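Prolyl-ACP dehydrogenase (Oscillatoria sp., PDB 4IRN) probably oxidises a prolyl group carried on an acyl carrier protein, using FAD, in the biosynthesis of the cyanotoxin anatoxin-a. Local coordinates at residues A158-T163 against I204-I209; N320-M325 against I372-A377; Y337-M342 against L351-A356. One frame throughout, in Å; residues are numbered along the deposited sequence.

Contact 1. Residues A158-T163 against I204-I209. With FAD (flavin-adenine dinucleotide), chain I.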
loop_
_atom_site.group_PDB
_atom_site.type_symbol
_atom_site.label_atom_id
_atom_site.label_comp_id
_atom_site.label_asym_id
_atom_site.label_seq_id
_atom_site.Cartn_x
_atom_site.Cartn_y
_atom_site.Cartn_z
ATOM N N ALA A 158 -31.417 -3.046 23.925
ATOM C CA ALA A 158 -31.174 -1.615 23.945
ATOM C C ALA A 158 -30.563 -1.093 22.640
ATOM O O ALA A 158 -29.867 -1.824 21.931
ATOM C CB ALA A 158 -30.322 -1.232 25.146
ATOM N N SER A 159 -30.876 0.171 22.322
ATOM C CA SER A 159 -30.408 0.894 21.156
ATOM C C SER A 159 -29.737 2.178 21.599
ATOM O O SER A 159 -30.108 2.762 22.622
ATOM C CB SER A 159 -31.568 1.208 20.218
ATOM O OG SER A 159 -31.927 0.068 19.459
ATOM N N HIS A 160 -28.728 2.596 20.835
ATOM C CA HIS A 160 -27.964 3.809 21.059
ATOM C C HIS A 160 -28.259 4.706 19.854
ATOM O O HIS A 160 -27.860 4.374 18.737
ATOM C CB HIS A 160 -26.466 3.460 21.193
ATOM C CG HIS A 160 -25.538 4.635 21.294
ATOM N ND1 HIS A 160 -24.973 5.190 20.150
ATOM C CD2 HIS A 160 -25.103 5.318 22.369
ATOM C CE1 HIS A 160 -24.208 6.178 20.575
ATOM N NE2 HIS A 160 -24.257 6.297 21.896
ATOM N N ALA A 161 -29.042 5.786 20.064
ATOM C CA ALA A 161 -29.412 6.729 19.003
ATOM C C ALA A 161 -28.776 8.090 19.240
ATOM O O ALA A 161 -29.237 8.870 20.082
ATOM C CB ALA A 161 -30.921 6.850 18.888
ATOM N N ALA A 162 -27.663 8.341 18.512
ATOM C CA ALA A 162 -26.878 9.570 18.600
ATOM C C ALA A 162 -26.739 10.261 17.265
ATOM O O ALA A 162 -26.962 11.463 17.201
ATOM C CB ALA A 162 -25.514 9.282 19.187
ATOM N N THR A 163 -26.389 9.515 16.198
ATOM C CA THR A 163 -26.188 10.055 14.840
ATOM C C THR A 163 -27.469 10.647 14.217
ATOM O O THR A 163 -28.561 10.170 14.508
ATOM C CB THR A 163 -25.520 9.004 13.934
ATOM O OG1 THR A 163 -25.030 9.635 12.754
ATOM C CG2 THR A 163 -26.461 7.900 13.521
ATOM N N ILE A 204 -31.279 4.703 24.226
ATOM C CA ILE A 204 -30.299 5.639 24.786
ATOM C C ILE A 204 -30.176 6.773 23.751
ATOM O O ILE A 204 -29.582 6.584 22.689
ATOM C CB ILE A 204 -28.940 4.952 25.135
ATOM C CG1 ILE A 204 -29.104 3.689 26.041
ATOM C CG2 ILE A 204 -27.906 5.933 25.695
ATOM C CD1 ILE A 204 -29.797 3.867 27.411
ATOM N N ILE A 205 -30.779 7.915 24.042
ATOM C CA ILE A 205 -30.860 9.056 23.132
ATOM C C ILE A 205 -30.017 10.254 23.546
ATOM O O ILE A 205 -30.097 10.712 24.677
ATOM C CB ILE A 205 -32.348 9.415 22.851
ATOM C CG1 ILE A 205 -33.140 8.131 22.488
ATOM C CG2 ILE A 205 -32.491 10.549 21.842
ATOM C CD1 ILE A 205 -34.297 8.219 21.560
ATOM N N PHE A 206 -29.233 10.774 22.590
ATOM C CA PHE A 206 -28.366 11.940 22.758
ATOM C C PHE A 206 -29.060 13.157 22.177
ATOM O O PHE A 206 -29.297 13.214 20.976
ATOM C CB PHE A 206 -26.974 11.681 22.142
ATOM C CG PHE A 206 -26.156 10.740 23.000
ATOM C CD1 PHE A 206 -26.261 9.358 22.850
ATOM C CD2 PHE A 206 -25.293 11.234 23.970
ATOM C CE1 PHE A 206 -25.533 8.487 23.676
ATOM C CE2 PHE A 206 -24.553 10.362 24.782
ATOM C CZ PHE A 206 -24.676 8.995 24.628
ATOM N N ALA A 207 -29.451 14.093 23.041
ATOM C CA ALA A 207 -30.177 15.316 22.676
ATOM C C ALA A 207 -29.507 16.576 23.258
ATOM O O ALA A 207 -28.494 16.468 23.947
ATOM C CB ALA A 207 -31.628 15.216 23.151
ATOM N N THR A 208 -30.065 17.768 22.963
ATOM C CA THR A 208 -29.549 19.047 23.463
ATOM C C THR A 208 -30.620 19.867 24.190
ATOM O O THR A 208 -31.748 19.974 23.707
ATOM C CB THR A 208 -28.747 19.809 22.377
ATOM O OG1 THR A 208 -28.112 20.950 22.958
ATOM C CG2 THR A 208 -29.593 20.227 21.169
ATOM N N ILE A 209 -30.270 20.420 25.365
ATOM C CA ILE A 209 -31.196 21.257 26.143
ATOM C C ILE A 209 -31.325 22.651 25.505
ATOM O O ILE A 209 -32.402 23.252 25.547
ATOM C CB ILE A 209 -30.865 21.315 27.656
ATOM C CG1 ILE A 209 -29.377 21.656 27.912
ATOM C CG2 ILE A 209 -31.284 20.019 28.336
ATOM C CD1 ILE A 209 -29.077 22.346 29.218
HETATM P PA FAD I . -20.295 11.611 7.330
HETATM O O1A FAD I . -20.082 11.811 8.779
HETATM O O2A FAD I . -21.427 12.291 6.576
HETATM O O5B FAD I . -19.010 12.069 6.537
HETATM C C5B FAD I . -18.926 11.857 5.118
HETATM C C4B FAD I . -17.516 11.445 4.789
HETATM O O4B FAD I . -16.632 12.557 5.004
HETATM C C3B FAD I . -16.981 10.255 5.587
HETATM O O3B FAD I . -16.654 9.200 4.696
HETATM C C2B FAD I . -15.760 10.783 6.359
HETATM O O2B FAD I . -14.618 9.997 6.053
HETATM C C1B FAD I . -15.527 12.191 5.811
HETATM N N9A FAD I . -15.337 13.212 6.841
HETATM C C8A FAD I . -16.312 13.823 7.583
HETATM N N7A FAD I . -15.852 14.663 8.480
HETATM C C5A FAD I . -14.480 14.604 8.320
HETATM C C6A FAD I . -13.410 15.254 8.983
HETATM N N6A FAD I . -13.572 16.133 9.974
HETATM N N1A FAD I . -12.152 14.955 8.589
HETATM C C2A FAD I . -11.983 14.081 7.593
HETATM N N3A FAD I . -12.910 13.424 6.891
HETATM C C4A FAD I . -14.144 13.718 7.305
HETATM N N1 FAD I . -25.085 5.694 14.922
HETATM C C2 FAD I . -25.755 5.750 16.123
HETATM O O2 FAD I . -25.857 6.811 16.738
HETATM N N3 FAD I . -26.350 4.605 16.649
HETATM C C4 FAD I . -26.343 3.361 16.066
HETATM O O4 FAD I . -26.906 2.420 16.624
HETATM C C4X FAD I . -25.639 3.298 14.784
HETATM N N5 FAD I . -25.617 2.150 14.145
HETATM C C5X FAD I . -25.000 2.117 12.894
HETATM C C6 FAD I . -24.967 0.902 12.204
HETATM C C7 FAD I . -24.352 0.792 10.962
HETATM C C7M FAD I . -24.256 -0.556 10.294
HETATM C C8 FAD I . -23.770 1.937 10.376
HETATM C C8M FAD I . -23.085 1.875 9.036
HETATM C C9 FAD I . -23.817 3.150 11.050
HETATM C C9A FAD I . -24.413 3.268 12.303
HETATM N N10 FAD I . -24.460 4.492 13.028
HETATM C C10 FAD I . -25.043 4.536 14.269
HETATM C "C1'" FAD I . -23.951 5.726 12.388
HETATM C "C2'" FAD I . -22.447 5.622 12.181
HETATM O "O2'" FAD I . -21.733 5.854 13.393
HETATM C "C3'" FAD I . -21.994 6.559 11.062
HETATM O "O3'" FAD I . -21.525 5.784 9.961
HETATM C "C4'" FAD I . -20.917 7.565 11.473
HETATM O "O4'" FAD I . -21.397 8.384 12.542
HETATM C "C5'" FAD I . -20.394 8.388 10.310
HETATM O "O5'" FAD I . -21.417 9.263 9.810
HETATM P P FAD I . -21.732 9.308 8.234
HETATM O O1P FAD I . -21.671 7.959 7.622
HETATM O O2P FAD I . -23.030 10.072 8.340
HETATM O O3P FAD I . -20.674 10.042 7.282
#
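His160 and Ala161 run beside Ile204 and Ile205 as neighbouring parallel strands, joined mainly by backbone hydrogen bonds. Ile204 supplies two of these: its N donates to Ser159 O at 2.8 Å, and its O accepts from Ala161 N at 2.8 Å. Phe206 N continues the pattern by reaching Ala161 O at 3.1 Å. This is the staggered bonding of parallel strands, one residue bridging two that flank its partner.

Among the side chains, His160 and Phe206 bring two rings together. With chi1 at 174°, the His160 ring points away from its own backbone N and lies on the sheet face shared with Ile204, reaching Phe206. The rings meet obliquely, centroids 5.1 Å apart and planes at 59°. Ala162, small enough to come close to the phenyl group, brings CB to 3.7 Å from Phe206 CD1. Ala161 and Ile205 form a looser apolar pair on the other face.

A third set of bonds reaches the flavin. His160 O accepts from FAD N3 at 2.6 Å, while flavin O2 is gripped by Ala162 N at 3.0 Å and Thr163 N at 2.8 Å. The pyrimidine edge thus meets the backbone much as a further strand would; these bonds are all main-chain, while the Ala162 and Thr163 side chains touch the flavin.

Strand 158-161 is outermost in its sheet within this chain, whereas strand 202-208 pairs on its other edge with antiparallel strand 218-224, where Ile204 rests on Thr220 and Met222. Helix 118-138 covers His160 and Ile204 through Cys131, and Phe272 of helix 268-282 meets the Phe206 ring edge-to-face.

Contact 2. Residues N320-M325 against I372-A377. With FAD (flavin-adenine dinucleotide), chain J.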
loop_
_atom_site.group_PDB
_atom_site.type_symbol
_atom_site.label_atom_id
_atom_site.label_comp_id
_atom_site.label_asym_id
_atom_site.label_seq_id
_atom_site.Cartn_x
_atom_site.Cartn_y
_atom_site.Cartn_z
ATOM N N ASN A 320 2.077 -15.661 0.678
ATOM C CA ASN A 320 2.286 -14.328 1.232
ATOM C C ASN A 320 1.001 -13.729 1.744
ATOM O O ASN A 320 1.035 -12.994 2.724
ATOM C CB ASN A 320 2.985 -13.395 0.224
ATOM C CG ASN A 320 3.544 -12.144 0.846
ATOM O OD1 ASN A 320 4.044 -12.154 1.965
ATOM N ND2 ASN A 320 3.488 -11.046 0.123
ATOM N N LYS A 321 -0.137 -14.085 1.121
ATOM C CA LYS A 321 -1.462 -13.606 1.550
ATOM C C LYS A 321 -1.784 -14.149 2.933
ATOM O O LYS A 321 -2.435 -13.478 3.725
ATOM C CB LYS A 321 -2.560 -14.010 0.565
ATOM C CG LYS A 321 -2.473 -13.309 -0.757
ATOM C CD LYS A 321 -3.260 -14.055 -1.816
ATOM C CE LYS A 321 -3.379 -13.307 -3.120
ATOM N NZ LYS A 321 -3.574 -11.848 -2.951
ATOM N N LEU A 322 -1.292 -15.360 3.216
ATOM C CA LEU A 322 -1.460 -15.999 4.513
ATOM C C LEU A 322 -0.478 -15.467 5.558
ATOM O O LEU A 322 -0.835 -15.355 6.715
ATOM C CB LEU A 322 -1.427 -17.527 4.395
ATOM C CG LEU A 322 -2.559 -18.063 3.543
ATOM C CD1 LEU A 322 -2.188 -19.342 2.899
ATOM C CD2 LEU A 322 -3.828 -18.161 4.337
ATOM N N VAL A 323 0.721 -15.054 5.138
ATOM C CA VAL A 323 1.745 -14.411 5.977
ATOM C C VAL A 323 1.199 -13.025 6.391
ATOM O O VAL A 323 1.276 -12.672 7.571
ATOM C CB VAL A 323 3.127 -14.339 5.265
ATOM C CG1 VAL A 323 4.144 -13.571 6.106
ATOM C CG2 VAL A 323 3.660 -15.737 4.945
ATOM N N GLU A 324 0.568 -12.292 5.442
ATOM C CA GLU A 324 -0.049 -10.982 5.712
ATOM C C GLU A 324 -1.254 -11.119 6.653
ATOM O O GLU A 324 -1.430 -10.296 7.554
ATOM C CB GLU A 324 -0.449 -10.258 4.413
ATOM C CG GLU A 324 0.726 -9.727 3.602
ATOM C CD GLU A 324 1.561 -8.620 4.220
ATOM O OE1 GLU A 324 1.020 -7.827 5.025
ATOM O OE2 GLU A 324 2.757 -8.520 3.864
ATOM N N MET A 325 -2.049 -12.192 6.471
ATOM C CA MET A 325 -3.199 -12.511 7.326
ATOM C C MET A 325 -2.729 -12.790 8.756
ATOM O O MET A 325 -3.375 -12.340 9.703
ATOM C CB MET A 325 -4.000 -13.706 6.773
ATOM C CG MET A 325 -4.973 -13.328 5.674
ATOM S SD MET A 325 -5.801 -14.761 4.940
ATOM C CE MET A 325 -7.206 -14.849 5.949
ATOM N N ILE A 372 -10.833 -14.555 -0.147
ATOM C CA ILE A 372 -11.574 -14.725 -1.394
ATOM C C ILE A 372 -10.565 -14.955 -2.547
ATOM O O ILE A 372 -10.798 -15.815 -3.405
ATOM C CB ILE A 372 -12.533 -13.520 -1.649
ATOM C CG1 ILE A 372 -13.643 -13.451 -0.569
ATOM C CG2 ILE A 372 -13.145 -13.563 -3.077
ATOM C CD1 ILE A 372 -14.309 -12.114 -0.417
ATOM N N GLU A 373 -9.436 -14.208 -2.535
ATOM C CA GLU A 373 -8.376 -14.312 -3.544
ATOM C C GLU A 373 -7.731 -15.693 -3.559
ATOM O O GLU A 373 -7.610 -16.275 -4.630
ATOM C CB GLU A 373 -7.319 -13.221 -3.358
ATOM C CG GLU A 373 -7.776 -11.836 -3.796
ATOM C CD GLU A 373 -6.960 -10.682 -3.241
ATOM O OE1 GLU A 373 -5.896 -10.926 -2.625
ATOM O OE2 GLU A 373 -7.396 -9.522 -3.413
ATOM N N ILE A 374 -7.356 -16.226 -2.373
ATOM C CA ILE A 374 -6.752 -17.561 -2.190
ATOM C C ILE A 374 -7.651 -18.666 -2.792
ATOM O O ILE A 374 -7.140 -19.572 -3.449
ATOM C CB ILE A 374 -6.402 -17.807 -0.679
ATOM C CG1 ILE A 374 -5.250 -16.894 -0.213
ATOM C CG2 ILE A 374 -6.086 -19.278 -0.370
ATOM C CD1 ILE A 374 -5.255 -16.562 1.259
ATOM N N HIS A 375 -8.982 -18.560 -2.586
ATOM C CA HIS A 375 -9.983 -19.515 -3.089
ATOM C C HIS A 375 -10.307 -19.375 -4.594
ATOM O O HIS A 375 -10.901 -20.286 -5.172
ATOM C CB HIS A 375 -11.265 -19.464 -2.240
ATOM C CG HIS A 375 -11.097 -20.013 -0.858
ATOM N ND1 HIS A 375 -10.409 -19.314 0.116
ATOM C CD2 HIS A 375 -11.574 -21.155 -0.320
ATOM C CE1 HIS A 375 -10.470 -20.061 1.203
ATOM N NE2 HIS A 375 -11.168 -21.171 0.992
ATOM N N GLY A 376 -9.892 -18.263 -5.207
ATOM C CA GLY A 376 -10.141 -17.992 -6.618
ATOM C C GLY A 376 -11.602 -17.679 -6.875
ATOM O O GLY A 376 -12.253 -17.051 -6.033
ATOM N N ALA A 377 -12.138 -18.129 -8.033
ATOM C CA ALA A 377 -13.552 -17.921 -8.401
ATOM C C ALA A 377 -14.479 -18.568 -7.385
ATOM O O ALA A 377 -15.576 -18.067 -7.150
ATOM C CB ALA A 377 -13.830 -18.490 -9.776
HETATM P PA FAD J . -7.243 -21.739 -9.088
HETATM O O1A FAD J . -6.478 -22.394 -10.177
HETATM O O2A FAD J . -8.139 -22.613 -8.197
HETATM O O5B FAD J . -6.284 -20.846 -8.180
HETATM C C5B FAD J . -6.256 -20.992 -6.746
HETATM C C4B FAD J . -5.444 -19.814 -6.283
HETATM O O4B FAD J . -4.045 -20.116 -6.404
HETATM C C3B FAD J . -5.717 -18.543 -7.083
HETATM O O3B FAD J . -6.196 -17.519 -6.224
HETATM C C2B FAD J . -4.390 -18.177 -7.762
HETATM O O2B FAD J . -4.056 -16.848 -7.401
HETATM C C1B FAD J . -3.359 -19.114 -7.129
HETATM N N9A FAD J . -2.480 -19.767 -8.093
HETATM C C8A FAD J . -2.760 -20.867 -8.865
HETATM N N7A FAD J . -1.806 -21.202 -9.701
HETATM C C5A FAD J . -0.815 -20.256 -9.461
HETATM C C6A FAD J . 0.468 -20.056 -10.024
HETATM N N6A FAD J . 0.970 -20.781 -11.022
HETATM N N1A FAD J . 1.207 -19.033 -9.539
HETATM C C2A FAD J . 0.690 -18.268 -8.577
HETATM N N3A FAD J . -0.502 -18.357 -7.985
HETATM C C4A FAD J . -1.216 -19.374 -8.468
HETATM N N1 FAD J . -14.045 -19.919 -17.403
HETATM C C2 FAD J . -14.416 -20.349 -18.673
HETATM O O2 FAD J . -13.763 -21.191 -19.285
HETATM N N3 FAD J . -15.544 -19.839 -19.277
HETATM C C4 FAD J . -16.380 -18.896 -18.732
HETATM O O4 FAD J . -17.363 -18.509 -19.363
HETATM C C4X FAD J . -15.997 -18.441 -17.386
HETATM N N5 FAD J . -16.770 -17.563 -16.784
HETATM C C5X FAD J . -16.424 -17.171 -15.491
HETATM C C6 FAD J . -17.226 -16.227 -14.848
HETATM C C7 FAD J . -16.941 -15.783 -13.563
HETATM C C7M FAD J . -17.812 -14.723 -12.932
HETATM C C8 FAD J . -15.819 -16.309 -12.885
HETATM C C8M FAD J . -15.468 -15.872 -11.484
HETATM C C9 FAD J . -15.018 -17.251 -13.523
HETATM C C9A FAD J . -15.293 -17.692 -14.818
HETATM N N10 FAD J . -14.494 -18.647 -15.503
HETATM C C10 FAD J . -14.808 -19.022 -16.784
HETATM C "C1'" FAD J . -13.367 -19.278 -14.784
HETATM C "C2'" FAD J . -12.312 -18.240 -14.428
HETATM O "O2'" FAD J . -11.486 -17.955 -15.556
HETATM C "C3'" FAD J . -11.493 -18.686 -13.216
HETATM O "O3'" FAD J . -11.750 -17.854 -12.085
HETATM C "C4'" FAD J . -9.989 -18.805 -13.461
HETATM O "O4'" FAD J . -9.835 -19.836 -14.437
HETATM C "C5'" FAD J . -9.244 -19.161 -12.191
HETATM O "O5'" FAD J . -10.052 -20.208 -11.610
HETATM P P FAD J . -9.706 -20.816 -10.220
HETATM O O1P FAD J . -9.999 -19.907 -9.094
HETATM O O2P FAD J . -10.326 -22.182 -10.446
HETATM O O3P FAD J . -8.117 -20.930 -10.104
#
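In the C-terminal helical domain of the acyl-CoA dehydrogenase fold, Lys321 of helix 316-344 meets Glu373 and Ile374 close to the end of helix 350-375, where the chain turns to bind FAD. The contact has a polar and an apolar half. In the polar half a salt bridge links Lys321 NZ to Glu373 OE1 at 2.5 Å. The lysine chain is extended until its last torsion (chi4 -39°), and that final bend turns the ammonium group to the carboxylate, which it meets on the anti side, 34° out of plane. Glu373 OE2 has its own partner, Lys397 of the second subunit, so two lysines share this carboxylate and would probably favour its charged form.

Ile374 makes the apolar half. Its CD1 lies 3.8 Å from Lys321 CB and 3.8 Å from Leu322 CD2, with Met325 SD at 4.1 Å. The long aliphatic part of the lysine slides past the isoleucine in the opposite direction, bringing Lys321 CD to 3.8 Å from Ile374 CG1. A lysine suits this border position, since its methylenes pack while its amino group reaches the acid. Leu322, buried, also packs on Leu295 of helix 285-304.

From Glu373 onward the backbone also lines the cofactor, whose flavin end is hydrogen-bonded by residues of the second subunit. Gly376 is the first residue to leave the helical conformation, and its positive phi (71°) is easy for glycine. Having no side chain, it can bring CA to 3.1 Å from FAD O1P, and Ala377 N, from the next residue, donates to that same phosphate oxygen at 3.0 Å.

Contact 3. Residues Y337-M342 against L351-A356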
loop_
_atom_site.group_PDB
_atom_site.type_symbol
_atom_site.label_atom_id
_atom_site.label_comp_id
_atom_site.label_asym_id
_atom_site.label_seq_id
_atom_site.Cartn_x
_atom_site.Cartn_y
_atom_site.Cartn_z
ATOM N N TYR A 337 -5.971 -6.287 23.225
ATOM C CA TYR A 337 -5.489 -6.566 24.573
ATOM C C TYR A 337 -4.891 -5.420 25.344
ATOM O O TYR A 337 -4.910 -5.454 26.569
ATOM C CB TYR A 337 -4.713 -7.887 24.657
ATOM C CG TYR A 337 -5.624 -9.028 24.261
ATOM C CD1 TYR A 337 -6.715 -9.370 25.047
ATOM C CD2 TYR A 337 -5.473 -9.683 23.041
ATOM C CE1 TYR A 337 -7.646 -10.303 24.629
ATOM C CE2 TYR A 337 -6.377 -10.667 22.638
ATOM C CZ TYR A 337 -7.448 -10.985 23.453
ATOM O OH TYR A 337 -8.334 -11.948 23.073
ATOM N N LYS A 338 -4.455 -4.362 24.647
ATOM C CA LYS A 338 -3.952 -3.144 25.279
ATOM C C LYS A 338 -5.142 -2.364 25.892
ATOM O O LYS A 338 -5.082 -1.985 27.062
ATOM C CB LYS A 338 -3.151 -2.278 24.272
ATOM C CG LYS A 338 -2.710 -0.921 24.807
ATOM C CD LYS A 338 -1.310 -0.869 25.423
ATOM C CE LYS A 338 -1.042 0.498 26.017
ATOM N NZ LYS A 338 0.175 1.151 25.460
ATOM N N VAL A 339 -6.205 -2.130 25.089
ATOM C CA VAL A 339 -7.437 -1.440 25.490
ATOM C C VAL A 339 -8.100 -2.190 26.654
ATOM O O VAL A 339 -8.480 -1.565 27.649
ATOM C CB VAL A 339 -8.420 -1.257 24.300
ATOM C CG1 VAL A 339 -9.683 -0.523 24.731
ATOM C CG2 VAL A 339 -7.769 -0.506 23.162
ATOM N N ALA A 340 -8.220 -3.532 26.522
ATOM C CA ALA A 340 -8.791 -4.426 27.529
ATOM C C ALA A 340 -8.070 -4.275 28.862
ATOM O O ALA A 340 -8.734 -4.145 29.886
ATOM C CB ALA A 340 -8.741 -5.875 27.052
ATOM N N TRP A 341 -6.725 -4.211 28.840
ATOM C CA TRP A 341 -5.896 -4.040 30.032
ATOM C C TRP A 341 -6.135 -2.660 30.662
ATOM O O TRP A 341 -6.423 -2.577 31.858
ATOM C CB TRP A 341 -4.404 -4.231 29.690
ATOM C CG TRP A 341 -3.499 -4.191 30.888
ATOM C CD1 TRP A 341 -3.187 -5.233 31.710
ATOM C CD2 TRP A 341 -2.834 -3.040 31.428
ATOM N NE1 TRP A 341 -2.347 -4.810 32.714
ATOM C CE2 TRP A 341 -2.119 -3.466 32.570
ATOM C CE3 TRP A 341 -2.768 -1.682 31.055
ATOM C CZ2 TRP A 341 -1.333 -2.595 33.332
ATOM C CZ3 TRP A 341 -1.995 -0.816 31.819
ATOM C CH2 TRP A 341 -1.289 -1.275 32.942
ATOM N N MET A 342 -6.033 -1.592 29.853
ATOM C CA MET A 342 -6.220 -0.204 30.276
ATOM C C MET A 342 -7.575 0.052 30.923
ATOM O O MET A 342 -7.629 0.669 31.989
ATOM C CB MET A 342 -6.019 0.742 29.094
ATOM C CG MET A 342 -4.577 0.898 28.694
ATOM S SD MET A 342 -4.411 2.228 27.499
ATOM C CE MET A 342 -4.361 3.634 28.602
ATOM N N LEU A 351 -7.732 7.153 22.943
ATOM C CA LEU A 351 -6.692 7.079 21.912
ATOM C C LEU A 351 -6.448 5.620 21.515
ATOM O O LEU A 351 -6.390 5.322 20.331
ATOM C CB LEU A 351 -5.381 7.726 22.421
ATOM C CG LEU A 351 -4.089 7.496 21.606
ATOM C CD1 LEU A 351 -4.158 8.154 20.229
ATOM C CD2 LEU A 351 -2.882 7.981 22.370
ATOM N N GLU A 352 -6.327 4.722 22.507
ATOM C CA GLU A 352 -6.070 3.303 22.291
ATOM C C GLU A 352 -7.248 2.588 21.641
ATOM O O GLU A 352 -7.030 1.694 20.826
ATOM C CB GLU A 352 -5.623 2.619 23.585
ATOM C CG GLU A 352 -4.216 3.012 24.020
ATOM C CD GLU A 352 -4.025 4.373 24.675
ATOM O OE1 GLU A 352 -5.032 5.012 25.062
ATOM O OE2 GLU A 352 -2.855 4.796 24.816
ATOM N N ALA A 353 -8.486 2.992 21.977
ATOM C CA ALA A 353 -9.715 2.429 21.410
ATOM C C ALA A 353 -9.859 2.850 19.951
ATOM O O ALA A 353 -10.307 2.048 19.130
ATOM C CB ALA A 353 -10.921 2.894 22.206
ATOM N N SER A 354 -9.458 4.101 19.631
ATOM C CA SER A 354 -9.510 4.661 18.282
ATOM C C SER A 354 -8.498 3.982 17.377
ATOM O O SER A 354 -8.823 3.675 16.235
ATOM C CB SER A 354 -9.283 6.165 18.313
ATOM O OG SER A 354 -10.288 6.808 19.083
ATOM N N MET A 355 -7.282 3.710 17.904
ATOM C CA MET A 355 -6.205 3.010 17.192
ATOM C C MET A 355 -6.621 1.564 16.898
ATOM O O MET A 355 -6.361 1.065 15.797
ATOM C CB MET A 355 -4.908 3.024 18.010
ATOM C CG MET A 355 -4.243 4.380 18.056
ATOM S SD MET A 355 -2.699 4.376 18.986
ATOM C CE MET A 355 -1.617 3.816 17.770
ATOM N N ALA A 356 -7.288 0.911 17.880
ATOM C CA ALA A 356 -7.785 -0.455 17.768
ATOM C C ALA A 356 -8.868 -0.548 16.693
ATOM O O ALA A 356 -8.762 -1.383 15.798
ATOM C CB ALA A 356 -8.324 -0.932 19.106
#
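Val339 and Glu352 face each other across an antiparallel helical hairpin of the C-terminal domain, in which helix 316-344 turns back into helix 350-375. The short helical segments approach to 9.2 Å between axes, with their directions 156° apart.

The tight part surrounds Val339. Its CG2 comes to 3.3 Å from Glu352 O, packing against the backbone of the facing helix. The same methyl lies 4.1 Å from Ala356 CB, while the other branch reaches across so that Val339 CG1 is 4.4 Å from Ala353 CB. A branched residue facing two alanines one helical turn apart suits this spot, because the small CB atoms let the valine approach the opposite backbone. Phe282 of helix 268-282 also packs on Val339, placing this side of the hairpin against the interior.

The close packing extends to a partly exposed margin, where Glu352 meets Met342. Bent at chi2 (77°), the glutamate chain brings its carboxylate beneath Met342, whose SD lies over the face of that group, 3.6 Å from Glu352 CD. The flexible, polarisable thioether can follow both the methylenes and the flat acid. No hydrogen bond joins the segments here.

The loose, solvent side belongs to Lys338, which is exposed and makes only a light contact, its CG being 4.3 Å from Glu352 CG. Its amino group also has a long, weak ion pair with Glu330 of the third subunit. Toward the acid its attraction is probably a modest, longer-range one, since Lys338 NZ remains 4.8 Å from Glu352 OE2.

How the contacts relate
Contact 1 comes first along the chain, in the sheet of the middle domain; contacts 2 and 3 follow in the C-terminal helical domain. Those two share helices 316-344 and 350-375: contact 3 ties the pair near the turn between them, and contact 2 does so towards the far ends, with centres about 28 Å apart. Contacts 1 and 2 lie on opposite sides of the chain's centre, about 41 Å apart between centres, yet each meets an FAD, and these are separate molecules. One subunit therefore offers flavin-binding backbone at one end and phosphate-binding backbone at the other, so each cofactor lies between subunits, and tetramer assembly completes the sites.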